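Local coordinates for 432aa long hypothetical deoxyribodipyrimidine photolyase (Sulfolobus tokodaii, PDB 2E0I), which probably repairs cyclobutane pyrimidine dimers in DNA using light energy, and binds two FAD molecules, one of them a proposed novel light-harvesting cofactor, at residues F324-W327 and R328-E331; S273-N277 and E278-E282; R332-A335 and T336-D340; R267-D270 and N271-W274; V412-L415 and E416-Y420. All coordinates share one frame; numbering follows the deposited sequence.

Contact 1 of 5, residues F324-W327 and R328-E331; sequences FVDW and RWGE
Arg328 lies in the first turn of helix 327-337, wrapped by its N-cap residue Asp326 and by Trp327. Its backbone N gives Asp326 OD2 a capping hydrogen bond of 3.2 Å, nearly straight at 175° but reaching the carboxylate from above its plane. The same oxygen makes a salt bridge with Arg328 NH1 (2.6 Å), at the edge of the guanidinium, so one carboxylate oxygen holds both ends of this residue. Trp327 CG is wedged between backbone N and carbonyl carbon (chi1 57°), which brings the indole alongside the extended arginine: Arg328 CG sits over the six-membered ring, 3.6 Å from its centroid, and the guanidinium stacks on the indole with planes 27° apart. An alanine in place of Trp327 would remove this flat surface and would probably leave the guanidinium freer to swing away from Asp326. Trp329 N follows, bonded to Asp326 O (3.0 Å), while its ring receives Val325 CG1 at CE3 (3.6 Å). Glu331 N completes the turn on Trp327 O (2.8 Å). The glutamate runs beside Trp327; its OE1 is hydrogen-bonded to Asn347 and to the adenine amino group of a bound FAD, and its OE2 lies 3.5 Å from Trp327 CZ3.

Contact 2 of 5, residues S273-N277 and E278-E282; sequences SWENN and ESYFE
Asn277 O receives the backbone bonds that start helix 278-286, with Asn277 itself at the N-cap position. Phe281 N donates to it over 3.3 Å in a nearly straight bond (169°), the first full alpha-helical turn. Tyr280 N also approaches the same oxygen, at 2.8 Å, but this second bond is strongly bent and weak. One residue on, Glu282 N bonds to Glu278 O at 3.2 Å.

Side-chain contacts with the ring centre on Tyr280. A first torsion of 168° carries the Asn277 side chain back over the first turn, and Asn277 CG lies over one face of the Tyr280 ring, displaced toward the rim. Asn277 CB adds a contact of 3.6 Å to Tyr280 CD2.

The carboxylate that takes part is that of Glu275. Its OE1 lies 3.4 Å from Tyr280 CD2 and accepts a long, weak hydrogen bond from Asn277 N, whereas OE2 makes a salt bridge with Arg417. The carboxylate thus approaches the ring obliquely, its two oxygens turned to different partners.

Around this turn, Tyr280 reaches Val412, just before helix 414-427, and Arg417 in its first turn; Phe281 packs edge-to-face with Trp329 of helix 327-337 and touches Leu319 of helix 309-322, and Asn276 OD1 accepts from the backbone N of Asp326, just before helix 327-337.

Contact 3 of 5, residues R332-A335 and T336-D340; sequences RYFA and TKLVD. With FAD (flavin-adenine dinucleotide), chain E.
Tyr333 offers one face of its ring to Lys337 CG, one turn further along the helix. CG of the tyrosine lies anti to the backbone N (chi1 -176°), which brings the outer end of the ring alongside the lysine chain. That chain bends at chi2 and crosses the phenol, putting Lys337 CE 3.5 Å from Tyr333 OH; the hydroxyl itself is hydrogen-bonded to Asn302.

On the inner side Phe334 and Leu338 pair in the same i to i+4 fashion, their CD2 atoms 3.6 Å apart. Both are part of an FAD pocket. The Phe334 ring meets the flavin edge-on: FAD C6 lies at its rim near the ring plane, and FAD C7M is 3.8 Å from Phe334 CE2. Leu338 CD2 comes to 3.6 Å from the carbonyl oxygen O4 of FAD. The two apolar side chains thus border neighbouring parts of the isoalloxazine.

Phe334 O takes two backbone bonds, from Lys337 N (2.8 Å) and from Leu338 N (2.8 Å), the second nearly straight at 174°. From Leu338 on the chain is loop and brings Asp340 to the pyrimidine side of the flavin, where FAD N3 donates to Asp340 O (2.9 Å). Asp340 OD2 makes a salt bridge with Arg312 and a hydrogen bond with Ser217.

Helix 292-304 flanks the segment through Met298, Leu301 and Asn302, helix 309-322 adds Arg312 and Val315 beside Phe334, and Trp350 of helix 343-353 meets the Phe334 ring edge-to-face.

Contact 4 of 5, residues R267-D270 and N271-W274; sequences REYD and NISW
Tyr269 O and Ile272 N close the last turn of a short 3-10 helix, with a backbone hydrogen bond of 3.2 Å at 170°. The bond spans three residues, as does an earlier one, from Asp270 N to Arg267 O (2.8 Å). After Asn271 the chain leaves these helical angles and straightens toward Trp274, within the long loop that joins helix 238-256 to helix 278-286. The turn sets Tyr269 and Ile272 next to each other. Ile272 CG1 is anti to the carbonyl carbon (chi1 -67°) and CD1 continues outward, bringing the methyl to 3.7 Å from Tyr269 CD1 and 3.8 Å from Tyr269 CB. The tyrosine ring has Glu268 CG over one face and also meets the ring of Tyr425 in helix 414-427. Asp270 takes little part in this pairing: its OD2 is held by a salt bridge with Arg328 and by the backbone N of Cys264, tying the turn to helix 327-337. An alanine at Ile272 would lack both branches and would probably open a gap between Tyr269 and Trp274. The other branch faces Trp274, Ile272 CG2 standing 3.6 Å above the centre of its ring.

Contact 5 of 5, residues V412-L415 and E416-Y420; sequences VNWL and ERVNY
Trp414 and Val418 form the packed side of the first turns of helix 414-427, for which Asn413 is the N-cap residue. Val418 CG2 approaches the indole at its edge, near the ring plane, 3.6 Å from Trp414 CE3. The backbone beneath is regular: Val418 N bonds to Trp414 O at 2.8 Å, and Arg417 N to Asn413 O and Asn419 N to Leu415 O repeat the pattern. Trp414 CG sits between backbone N and carbonyl carbon (chi1 76°), which turns the six-membered ring forward, toward Leu415 CB and Val418 CG2; the indole also meets the ring of Trp368. Val418 is buried, set against Phe317 and Val322 of helix 309-322, while Tyr291 OH is hydrogen-bonded to both Val412 O and Trp414 N, fixing the chain just where the helix begins.

The opposite character belongs to Asn413, Leu415, Glu416 and Asn419, all exposed. Here the contacts are sparse: Asn413 CB comes 3.4 Å from Glu416 OE1, and Leu415 CB lies above the centre of the Trp414 ring.

Arg417 lies between these two sides. Its chain folds at chi2 and chi3 (-72° and -55°), which turns the guanidinium back toward the start of the segment, where Glu275 is its salt-bridge partner. On the way it crosses Val412 at about a right angle, Arg417 CG lying 4.1 Å from Val412 CB and Arg417 NH1 4.1 Å from Val412 CG1.

Each contact closes a single turn, and none nests in another; contacts 4 and 2 overlap at Ser273 and Trp274. From the N terminus, contact 4 rounds off the 3-10 turn in the loop after helix 238-256, and contact 2 starts helix 278-286. Contact 1 starts helix 327-337 and contact 3 lies further along the same helix beside the flavin; the centres of contacts 1 and 3 are about 13 Å apart. Contact 5 starts the C-terminal helix 414-427. Contacts 4, 2 and 1 meet in space where the 267-277 loop packs on 324-328, and contact 5 joins this group through both contacts 1 and 2. Together they tie the 267-277 loop to helices 278-286, 327-337 and 414-427.

Contact 1 of 5, residues F324-W327 and R328-E331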
# COMPACT_ATOMS: atom_id res chain seq x y z
N PHE A 324 -6.78 -2.64 22.98
CA PHE A 324 -7.80 -1.60 22.90
C PHE A 324 -7.24 -0.21 22.54
O PHE A 324 -7.48 0.79 23.24
CB PHE A 324 -8.58 -1.58 24.22
CG PHE A 324 -9.92 -0.89 24.14
CD1 PHE A 324 -10.72 -1.02 23.00
CD2 PHE A 324 -10.39 -0.12 25.21
CE1 PHE A 324 -11.96 -0.40 22.94
CE2 PHE A 324 -11.64 0.51 25.15
CZ PHE A 324 -12.43 0.37 24.02
N VAL A 325 -6.50 -0.16 21.44
CA VAL A 325 -5.92 1.09 20.94
C VAL A 325 -6.62 1.47 19.62
O VAL A 325 -6.89 0.62 18.77
CB VAL A 325 -4.40 0.94 20.69
CG1 VAL A 325 -3.85 2.19 20.05
CG2 VAL A 325 -3.69 0.66 22.00
N ASP A 326 -6.95 2.75 19.48
CA ASP A 326 -7.65 3.24 18.29
C ASP A 326 -6.98 2.74 17.01
O ASP A 326 -5.77 2.85 16.85
CB ASP A 326 -7.66 4.78 18.32
CG ASP A 326 -8.57 5.39 17.27
OD1 ASP A 326 -8.78 6.61 17.32
OD2 ASP A 326 -9.07 4.65 16.39
N TRP A 327 -7.77 2.18 16.09
CA TRP A 327 -7.22 1.68 14.84
C TRP A 327 -6.49 2.74 14.02
O TRP A 327 -5.61 2.41 13.23
CB TRP A 327 -8.31 1.03 13.99
CG TRP A 327 -9.46 1.92 13.66
CD1 TRP A 327 -10.63 2.04 14.33
CD2 TRP A 327 -9.55 2.83 12.54
NE1 TRP A 327 -11.45 2.95 13.72
CE2 TRP A 327 -10.81 3.45 12.61
CE3 TRP A 327 -8.68 3.17 11.50
CZ2 TRP A 327 -11.24 4.39 11.68
CZ3 TRP A 327 -9.10 4.11 10.56
CH2 TRP A 327 -10.37 4.71 10.66
N ARG A 328 -6.85 4.01 14.20
CA ARG A 328 -6.20 5.10 13.48
C ARG A 328 -4.73 5.18 13.86
O ARG A 328 -3.90 5.55 13.04
CB ARG A 328 -6.87 6.43 13.77
CG ARG A 328 -8.28 6.55 13.24
CD ARG A 328 -8.88 7.87 13.65
NE ARG A 328 -10.35 7.87 13.54
CZ ARG A 328 -11.18 7.09 14.24
NH1 ARG A 328 -10.70 6.22 15.13
NH2 ARG A 328 -12.49 7.19 14.07
N TRP A 329 -4.41 4.84 15.10
CA TRP A 329 -3.02 4.86 15.57
C TRP A 329 -2.23 3.80 14.79
O TRP A 329 -1.14 4.06 14.27
CB TRP A 329 -2.96 4.53 17.07
CG TRP A 329 -3.41 5.63 18.00
CD1 TRP A 329 -4.39 6.55 17.78
CD2 TRP A 329 -2.92 5.87 19.32
NE1 TRP A 329 -4.54 7.36 18.89
CE2 TRP A 329 -3.65 6.96 19.85
CE3 TRP A 329 -1.93 5.27 20.12
CZ2 TRP A 329 -3.43 7.46 21.14
CZ3 TRP A 329 -1.71 5.76 21.41
CH2 TRP A 329 -2.46 6.85 21.90
N GLY A 330 -2.81 2.61 14.71
CA GLY A 330 -2.16 1.52 14.00
C GLY A 330 -2.06 1.83 12.53
O GLY A 330 -1.06 1.54 11.90
N GLU A 331 -3.12 2.41 11.97
CA GLU A 331 -3.14 2.78 10.56
C GLU A 331 -1.95 3.66 10.24
O GLU A 331 -1.22 3.41 9.29
CB GLU A 331 -4.41 3.56 10.23
CG GLU A 331 -4.46 4.06 8.80
CD GLU A 331 -5.50 5.15 8.57
OE1 GLU A 331 -5.72 5.51 7.38
OE2 GLU A 331 -6.08 5.66 9.56

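Contact 2 of 5, residues S273-N277 and E278-E282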
# COMPACT_ATOMS: atom_id res chain seq x y z
N SER A 273 -14.70 4.41 23.16
CA SER A 273 -13.76 5.02 24.08
C SER A 273 -12.51 4.18 24.13
O SER A 273 -12.33 3.36 25.04
CB SER A 273 -14.37 5.13 25.48
OG SER A 273 -15.50 5.97 25.45
N TRP A 274 -11.64 4.38 23.15
CA TRP A 274 -10.40 3.64 23.08
C TRP A 274 -9.57 3.89 24.33
O TRP A 274 -9.34 5.04 24.71
CB TRP A 274 -9.61 4.07 21.84
CG TRP A 274 -10.39 3.95 20.56
CD1 TRP A 274 -11.00 4.96 19.89
CD2 TRP A 274 -10.67 2.75 19.83
NE1 TRP A 274 -11.65 4.47 18.78
CE2 TRP A 274 -11.46 3.11 18.73
CE3 TRP A 274 -10.32 1.41 20.01
CZ2 TRP A 274 -11.92 2.18 17.80
CZ3 TRP A 274 -10.78 0.48 19.09
CH2 TRP A 274 -11.57 0.87 18.00
N GLU A 275 -9.14 2.82 24.98
CA GLU A 275 -8.33 2.95 26.18
C GLU A 275 -7.01 3.66 25.87
O GLU A 275 -6.43 4.30 26.73
CB GLU A 275 -8.06 1.56 26.74
CG GLU A 275 -7.26 1.55 28.03
CD GLU A 275 -6.32 0.37 28.09
OE1 GLU A 275 -5.33 0.38 27.33
OE2 GLU A 275 -6.56 -0.57 28.88
N ASN A 276 -6.56 3.53 24.62
CA ASN A 276 -5.31 4.12 24.13
C ASN A 276 -4.16 4.22 25.12
O ASN A 276 -3.54 5.27 25.24
CB ASN A 276 -5.56 5.52 23.55
CG ASN A 276 -6.26 5.48 22.21
OD1 ASN A 276 -6.09 4.54 21.44
ND2 ASN A 276 -7.04 6.51 21.93
N ASN A 277 -3.86 3.13 25.81
CA ASN A 277 -2.76 3.15 26.77
C ASN A 277 -1.41 3.25 26.04
O ASN A 277 -0.87 2.25 25.59
CB ASN A 277 -2.80 1.90 27.64
CG ASN A 277 -1.55 1.72 28.45
OD1 ASN A 277 -1.06 2.67 29.07
ND2 ASN A 277 -1.01 0.52 28.46
N GLU A 278 -0.89 4.47 25.95
CA GLU A 278 0.39 4.74 25.27
C GLU A 278 1.50 3.74 25.58
O GLU A 278 2.45 3.58 24.82
CB GLU A 278 0.85 6.15 25.60
CG GLU A 278 0.99 7.05 24.38
CD GLU A 278 0.63 8.51 24.68
OE1 GLU A 278 -0.57 8.80 24.88
OE2 GLU A 278 1.56 9.36 24.73
N SER A 279 1.37 3.06 26.71
CA SER A 279 2.35 2.08 27.12
C SER A 279 2.23 0.79 26.30
O SER A 279 3.23 0.26 25.81
CB SER A 279 2.16 1.77 28.60
OG SER A 279 3.12 0.83 29.04
N TYR A 280 1.02 0.27 26.16
CA TYR A 280 0.80 -0.94 25.38
C TYR A 280 1.19 -0.69 23.92
O TYR A 280 1.86 -1.49 23.30
CB TYR A 280 -0.67 -1.37 25.42
CG TYR A 280 -1.21 -1.78 26.77
CD1 TYR A 280 -0.39 -2.36 27.73
CD2 TYR A 280 -2.57 -1.64 27.05
CE1 TYR A 280 -0.92 -2.79 28.95
CE2 TYR A 280 -3.10 -2.08 28.26
CZ TYR A 280 -2.27 -2.65 29.21
OH TYR A 280 -2.80 -3.10 30.40
N PHE A 281 0.74 0.45 23.40
CA PHE A 281 1.02 0.84 22.02
C PHE A 281 2.51 0.83 21.72
O PHE A 281 2.94 0.42 20.64
CB PHE A 281 0.46 2.23 21.75
CG PHE A 281 0.69 2.71 20.34
CD1 PHE A 281 0.26 1.95 19.26
CD2 PHE A 281 1.32 3.91 20.10
CE1 PHE A 281 0.47 2.38 17.96
CE2 PHE A 281 1.53 4.35 18.80
CZ PHE A 281 1.11 3.58 17.73
N GLU A 282 3.30 1.29 22.68
CA GLU A 282 4.74 1.35 22.50
C GLU A 282 5.31 -0.07 22.46
O GLU A 282 6.25 -0.35 21.71
CB GLU A 282 5.37 2.13 23.65
CG GLU A 282 6.78 2.59 23.37
CD GLU A 282 6.84 3.95 22.68
OE1 GLU A 282 6.12 4.15 21.68
OE2 GLU A 282 7.62 4.82 23.15

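Contact 3 of 5, residues R332-A335 and T336-D340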
# COMPACT_ATOMS: atom_id res chain seq x y z
N ARG A 332 -1.75 4.70 11.06
CA ARG A 332 -0.64 5.62 10.86
C ARG A 332 0.71 4.95 11.06
O ARG A 332 1.65 5.20 10.31
CB ARG A 332 -0.74 6.82 11.80
CG ARG A 332 -0.14 8.07 11.18
CD ARG A 332 0.82 8.80 12.09
NE ARG A 332 0.18 9.30 13.30
CZ ARG A 332 0.81 9.81 14.35
NH1 ARG A 332 2.14 9.92 14.39
NH2 ARG A 332 0.09 10.21 15.40
N TYR A 333 0.82 4.11 12.08
CA TYR A 333 2.09 3.45 12.29
C TYR A 333 2.48 2.61 11.07
O TYR A 333 3.62 2.65 10.61
CB TYR A 333 2.03 2.57 13.53
CG TYR A 333 3.36 1.95 13.81
CD1 TYR A 333 4.45 2.74 14.18
CD2 TYR A 333 3.56 0.58 13.65
CE1 TYR A 333 5.70 2.19 14.37
CE2 TYR A 333 4.82 0.01 13.84
CZ TYR A 333 5.88 0.83 14.20
OH TYR A 333 7.12 0.27 14.38
N PHE A 334 1.53 1.83 10.55
CA PHE A 334 1.76 1.01 9.37
C PHE A 334 2.17 1.87 8.19
O PHE A 334 3.06 1.49 7.44
CB PHE A 334 0.49 0.24 8.99
CG PHE A 334 0.46 -1.18 9.49
CD1 PHE A 334 1.14 -1.54 10.66
CD2 PHE A 334 -0.28 -2.14 8.81
CE1 PHE A 334 1.07 -2.84 11.14
CE2 PHE A 334 -0.35 -3.45 9.28
CZ PHE A 334 0.33 -3.79 10.45
N ALA A 335 1.51 3.01 8.03
CA ALA A 335 1.80 3.93 6.92
C ALA A 335 3.26 4.35 7.01
O ALA A 335 3.91 4.73 6.03
CB ALA A 335 0.89 5.17 6.99
N THR A 336 3.78 4.24 8.22
CA THR A 336 5.14 4.62 8.50
C THR A 336 6.15 3.55 8.20
O THR A 336 7.32 3.84 8.05
CB THR A 336 5.20 5.04 9.98
OG1 THR A 336 5.11 6.46 10.04
CG2 THR A 336 6.45 4.54 10.66
N LYS A 337 5.71 2.31 8.08
CA LYS A 337 6.66 1.23 7.84
C LYS A 337 6.50 0.44 6.56
O LYS A 337 7.48 -0.01 5.98
CB LYS A 337 6.60 0.26 9.02
CG LYS A 337 6.98 0.88 10.34
CD LYS A 337 8.42 1.30 10.32
CE LYS A 337 8.95 1.61 11.69
NZ LYS A 337 10.43 1.35 11.70
N LEU A 338 5.25 0.27 6.12
CA LEU A 338 4.96 -0.49 4.91
C LEU A 338 5.68 0.00 3.65
O LEU A 338 5.63 1.18 3.29
CB LEU A 338 3.45 -0.49 4.67
CG LEU A 338 2.58 -1.68 5.13
CD1 LEU A 338 3.31 -2.56 6.13
CD2 LEU A 338 1.30 -1.12 5.71
N VAL A 339 6.36 -0.92 2.97
CA VAL A 339 7.04 -0.57 1.74
C VAL A 339 5.96 -0.40 0.67
O VAL A 339 6.18 0.26 -0.34
CB VAL A 339 8.01 -1.71 1.29
CG1 VAL A 339 7.22 -2.98 1.00
CG2 VAL A 339 8.77 -1.29 0.04
N ASP A 340 4.79 -0.99 0.92
CA ASP A 340 3.67 -0.93 -0.03
C ASP A 340 2.51 -0.04 0.43
O ASP A 340 1.38 -0.17 -0.07
CB ASP A 340 3.14 -2.36 -0.30
CG ASP A 340 2.64 -3.06 0.98
OD1 ASP A 340 2.48 -2.36 2.01
OD2 ASP A 340 2.42 -4.30 0.96
PA FAD E . 0.04 -12.06 -1.51
O1A FAD E . 1.15 -12.73 -2.24
O2A FAD E . -1.10 -12.76 -0.88
O5B FAD E . -0.70 -11.54 -2.84
C5B FAD E . -2.11 -11.27 -2.86
C4B FAD E . -2.37 -9.96 -3.61
O4B FAD E . -3.78 -9.65 -3.64
C3B FAD E . -1.67 -8.80 -2.90
O3B FAD E . -0.40 -8.58 -3.52
C2B FAD E . -2.60 -7.65 -3.26
O2B FAD E . -2.40 -7.27 -4.62
C1B FAD E . -3.96 -8.33 -3.09
N9A FAD E . -4.36 -8.44 -1.67
C8A FAD E . -4.20 -9.49 -0.87
N7A FAD E . -4.76 -9.25 0.31
C5A FAD E . -5.29 -8.03 0.27
C6A FAD E . -5.98 -7.23 1.16
N6A FAD E . -6.29 -7.67 2.38
N1A FAD E . -6.36 -5.99 0.78
C2A FAD E . -6.08 -5.53 -0.42
N3A FAD E . -5.43 -6.26 -1.30
C4A FAD E . -5.02 -7.50 -0.99
N1 FAD E . -1.72 -3.87 1.09
C2 FAD E . -1.10 -2.80 0.44
O2 FAD E . -0.73 -2.91 -0.72
N3 FAD E . -0.85 -1.61 1.14
C4 FAD E . -1.21 -1.51 2.48
O4 FAD E . -1.04 -0.45 3.08
C4X FAD E . -1.82 -2.58 3.13
N5 FAD E . -2.10 -2.49 4.50
C5X FAD E . -2.73 -3.55 5.16
C6 FAD E . -3.01 -3.43 6.52
C7 FAD E . -3.66 -4.47 7.18
C7M FAD E . -3.99 -4.30 8.67
C8 FAD E . -4.03 -5.62 6.49
C8M FAD E . -4.77 -6.76 7.18
C9 FAD E . -3.74 -5.73 5.13
C9A FAD E . -3.09 -4.70 4.45
N10 FAD E . -2.81 -4.79 3.08
C10 FAD E . -2.08 -3.77 2.44
C1' FAD E . -3.24 -5.98 2.30
C2' FAD E . -2.28 -7.16 2.19
O2' FAD E . -1.85 -7.58 3.48
C3' FAD E . -1.07 -6.84 1.31
O3' FAD E . -1.52 -6.38 0.03
C4' FAD E . -0.20 -8.09 1.09
O4' FAD E . 0.23 -8.62 2.35
C5' FAD E . 1.03 -7.76 0.23
O5' FAD E . 1.89 -8.90 0.11
P FAD E . 1.81 -9.88 -1.16
O1P FAD E . 1.84 -9.06 -2.38
O2P FAD E . 2.87 -10.91 -0.98
O3P FAD E . 0.35 -10.56 -1.02

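Contact 4 of 5, residues R267-D270 and N271-W274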
# COMPACT_ATOMS: atom_id res chain seq x y z
N ARG A 267 -19.88 5.16 10.85
CA ARG A 267 -19.78 6.29 11.77
C ARG A 267 -20.14 6.12 13.25
O ARG A 267 -19.47 6.70 14.10
CB ARG A 267 -20.55 7.47 11.19
CG ARG A 267 -20.14 7.83 9.77
CD ARG A 267 -20.93 8.99 9.21
NE ARG A 267 -20.91 9.01 7.75
CZ ARG A 267 -21.54 8.11 6.98
NH1 ARG A 267 -21.45 8.21 5.65
NH2 ARG A 267 -22.25 7.13 7.52
N GLU A 268 -21.17 5.33 13.56
CA GLU A 268 -21.56 5.14 14.96
C GLU A 268 -20.38 4.85 15.90
O GLU A 268 -20.33 5.36 17.02
CB GLU A 268 -22.62 4.04 15.11
CG GLU A 268 -22.31 2.71 14.47
CD GLU A 268 -22.63 2.65 12.98
OE1 GLU A 268 -22.60 3.71 12.30
OE2 GLU A 268 -22.89 1.53 12.49
N TYR A 269 -19.43 4.05 15.43
CA TYR A 269 -18.27 3.69 16.23
C TYR A 269 -17.25 4.80 16.46
O TYR A 269 -16.20 4.57 17.07
CB TYR A 269 -17.60 2.48 15.61
CG TYR A 269 -18.49 1.26 15.63
CD1 TYR A 269 -18.78 0.60 16.82
CD2 TYR A 269 -19.05 0.77 14.45
CE1 TYR A 269 -19.60 -0.52 16.84
CE2 TYR A 269 -19.88 -0.35 14.47
CZ TYR A 269 -20.15 -0.99 15.66
OH TYR A 269 -20.96 -2.10 15.66
N ASP A 270 -17.56 6.00 16.00
CA ASP A 270 -16.67 7.14 16.21
C ASP A 270 -16.79 7.54 17.69
O ASP A 270 -16.14 8.47 18.15
CB ASP A 270 -17.07 8.30 15.31
CG ASP A 270 -16.20 8.41 14.06
OD1 ASP A 270 -16.54 9.20 13.15
OD2 ASP A 270 -15.17 7.70 13.98
N ASN A 271 -17.62 6.80 18.42
CA ASN A 271 -17.87 7.05 19.83
C ASN A 271 -17.19 6.07 20.76
O ASN A 271 -17.32 6.19 21.98
CB ASN A 271 -19.36 7.04 20.10
CG ASN A 271 -20.04 8.32 19.64
OD1 ASN A 271 -21.22 8.32 19.30
ND2 ASN A 271 -19.29 9.43 19.64
N ILE A 272 -16.49 5.10 20.20
CA ILE A 272 -15.78 4.11 21.00
C ILE A 272 -14.77 4.82 21.90
O ILE A 272 -14.08 5.73 21.45
CB ILE A 272 -15.05 3.10 20.12
CG1 ILE A 272 -16.07 2.26 19.35
CG2 ILE A 272 -14.14 2.22 20.97
CD1 ILE A 272 -15.47 1.22 18.45
N SER A 273 -14.70 4.41 23.16
CA SER A 273 -13.76 5.02 24.08
C SER A 273 -12.51 4.18 24.13
O SER A 273 -12.33 3.36 25.04
CB SER A 273 -14.37 5.13 25.48
OG SER A 273 -15.50 5.97 25.45
N TRP A 274 -11.64 4.38 23.15
CA TRP A 274 -10.40 3.64 23.08
C TRP A 274 -9.57 3.89 24.33
O TRP A 274 -9.34 5.04 24.71
CB TRP A 274 -9.61 4.07 21.84
CG TRP A 274 -10.39 3.95 20.56
CD1 TRP A 274 -11.00 4.96 19.89
CD2 TRP A 274 -10.67 2.75 19.83
NE1 TRP A 274 -11.65 4.47 18.78
CE2 TRP A 274 -11.46 3.11 18.73
CE3 TRP A 274 -10.32 1.41 20.01
CZ2 TRP A 274 -11.92 2.18 17.80
CZ3 TRP A 274 -10.78 0.48 19.09
CH2 TRP A 274 -11.57 0.87 18.00

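Contact 5 of 5, residues V412-L415 and E416-Y420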
# COMPACT_ATOMS: atom_id res chain seq x y z
N VAL A 412 -0.79 -8.76 28.72
CA VAL A 412 -2.23 -8.75 29.00
C VAL A 412 -2.79 -10.11 28.64
O VAL A 412 -2.16 -10.87 27.90
CB VAL A 412 -3.00 -7.70 28.13
CG1 VAL A 412 -2.82 -6.30 28.66
CG2 VAL A 412 -2.54 -7.78 26.70
N ASN A 413 -3.97 -10.43 29.16
CA ASN A 413 -4.64 -11.69 28.83
C ASN A 413 -5.61 -11.32 27.71
O ASN A 413 -6.58 -10.60 27.95
CB ASN A 413 -5.44 -12.24 30.01
CG ASN A 413 -6.40 -13.38 29.58
OD1 ASN A 413 -7.43 -13.63 30.23
ND2 ASN A 413 -6.05 -14.08 28.49
N TRP A 414 -5.35 -11.80 26.50
CA TRP A 414 -6.20 -11.46 25.38
C TRP A 414 -7.69 -11.78 25.58
O TRP A 414 -8.55 -10.97 25.24
CB TRP A 414 -5.70 -12.15 24.11
CG TRP A 414 -6.03 -13.60 24.07
CD1 TRP A 414 -5.38 -14.61 24.72
CD2 TRP A 414 -7.13 -14.21 23.38
NE1 TRP A 414 -6.01 -15.80 24.49
CE2 TRP A 414 -7.09 -15.59 23.67
CE3 TRP A 414 -8.15 -13.72 22.56
CZ2 TRP A 414 -8.03 -16.49 23.16
CZ3 TRP A 414 -9.08 -14.61 22.05
CH2 TRP A 414 -9.02 -15.98 22.36
N LEU A 415 -7.99 -12.94 26.14
CA LEU A 415 -9.38 -13.34 26.33
C LEU A 415 -10.21 -12.33 27.12
O LEU A 415 -11.29 -11.94 26.67
CB LEU A 415 -9.44 -14.72 26.98
CG LEU A 415 -10.72 -15.54 26.74
CD1 LEU A 415 -11.86 -14.95 27.54
CD2 LEU A 415 -11.07 -15.56 25.26
N GLU A 416 -9.73 -11.92 28.29
CA GLU A 416 -10.47 -10.95 29.11
C GLU A 416 -10.63 -9.64 28.35
O GLU A 416 -11.71 -9.05 28.33
CB GLU A 416 -9.74 -10.67 30.41
CG GLU A 416 -9.53 -11.86 31.32
CD GLU A 416 -8.68 -11.51 32.54
OE1 GLU A 416 -7.54 -11.03 32.36
OE2 GLU A 416 -9.15 -11.72 33.69
N ARG A 417 -9.54 -9.18 27.75
CA ARG A 417 -9.54 -7.93 27.00
C ARG A 417 -10.56 -7.96 25.85
O ARG A 417 -11.41 -7.10 25.76
CB ARG A 417 -8.15 -7.66 26.41
CG ARG A 417 -7.00 -7.61 27.41
CD ARG A 417 -7.01 -6.36 28.27
NE ARG A 417 -7.03 -5.15 27.47
CZ ARG A 417 -6.59 -3.96 27.90
NH1 ARG A 417 -6.09 -3.84 29.12
NH2 ARG A 417 -6.66 -2.90 27.11
N VAL A 418 -10.45 -8.97 24.98
CA VAL A 418 -11.35 -9.09 23.84
C VAL A 418 -12.81 -9.03 24.27
O VAL A 418 -13.63 -8.45 23.57
CB VAL A 418 -11.13 -10.41 23.07
CG1 VAL A 418 -12.09 -10.48 21.89
CG2 VAL A 418 -9.70 -10.49 22.56
N ASN A 419 -13.12 -9.63 25.41
CA ASN A 419 -14.49 -9.62 25.91
C ASN A 419 -14.89 -8.21 26.31
O ASN A 419 -16.00 -7.76 26.02
CB ASN A 419 -14.65 -10.56 27.10
CG ASN A 419 -14.64 -12.01 26.69
OD1 ASN A 419 -15.42 -12.43 25.84
ND2 ASN A 419 -13.76 -12.79 27.30
N TYR A 420 -13.97 -7.51 26.97
CA TYR A 420 -14.25 -6.15 27.39
C TYR A 420 -14.41 -5.24 26.18
O TYR A 420 -15.36 -4.47 26.09
CB TYR A 420 -13.14 -5.61 28.29
CG TYR A 420 -13.35 -4.16 28.62
CD1 TYR A 420 -12.65 -3.16 27.96
CD2 TYR A 420 -14.33 -3.78 29.54
CE1 TYR A 420 -12.93 -1.82 28.19
CE2 TYR A 420 -14.61 -2.45 29.79
CZ TYR A 420 -13.91 -1.47 29.11
OH TYR A 420 -14.18 -0.14 29.35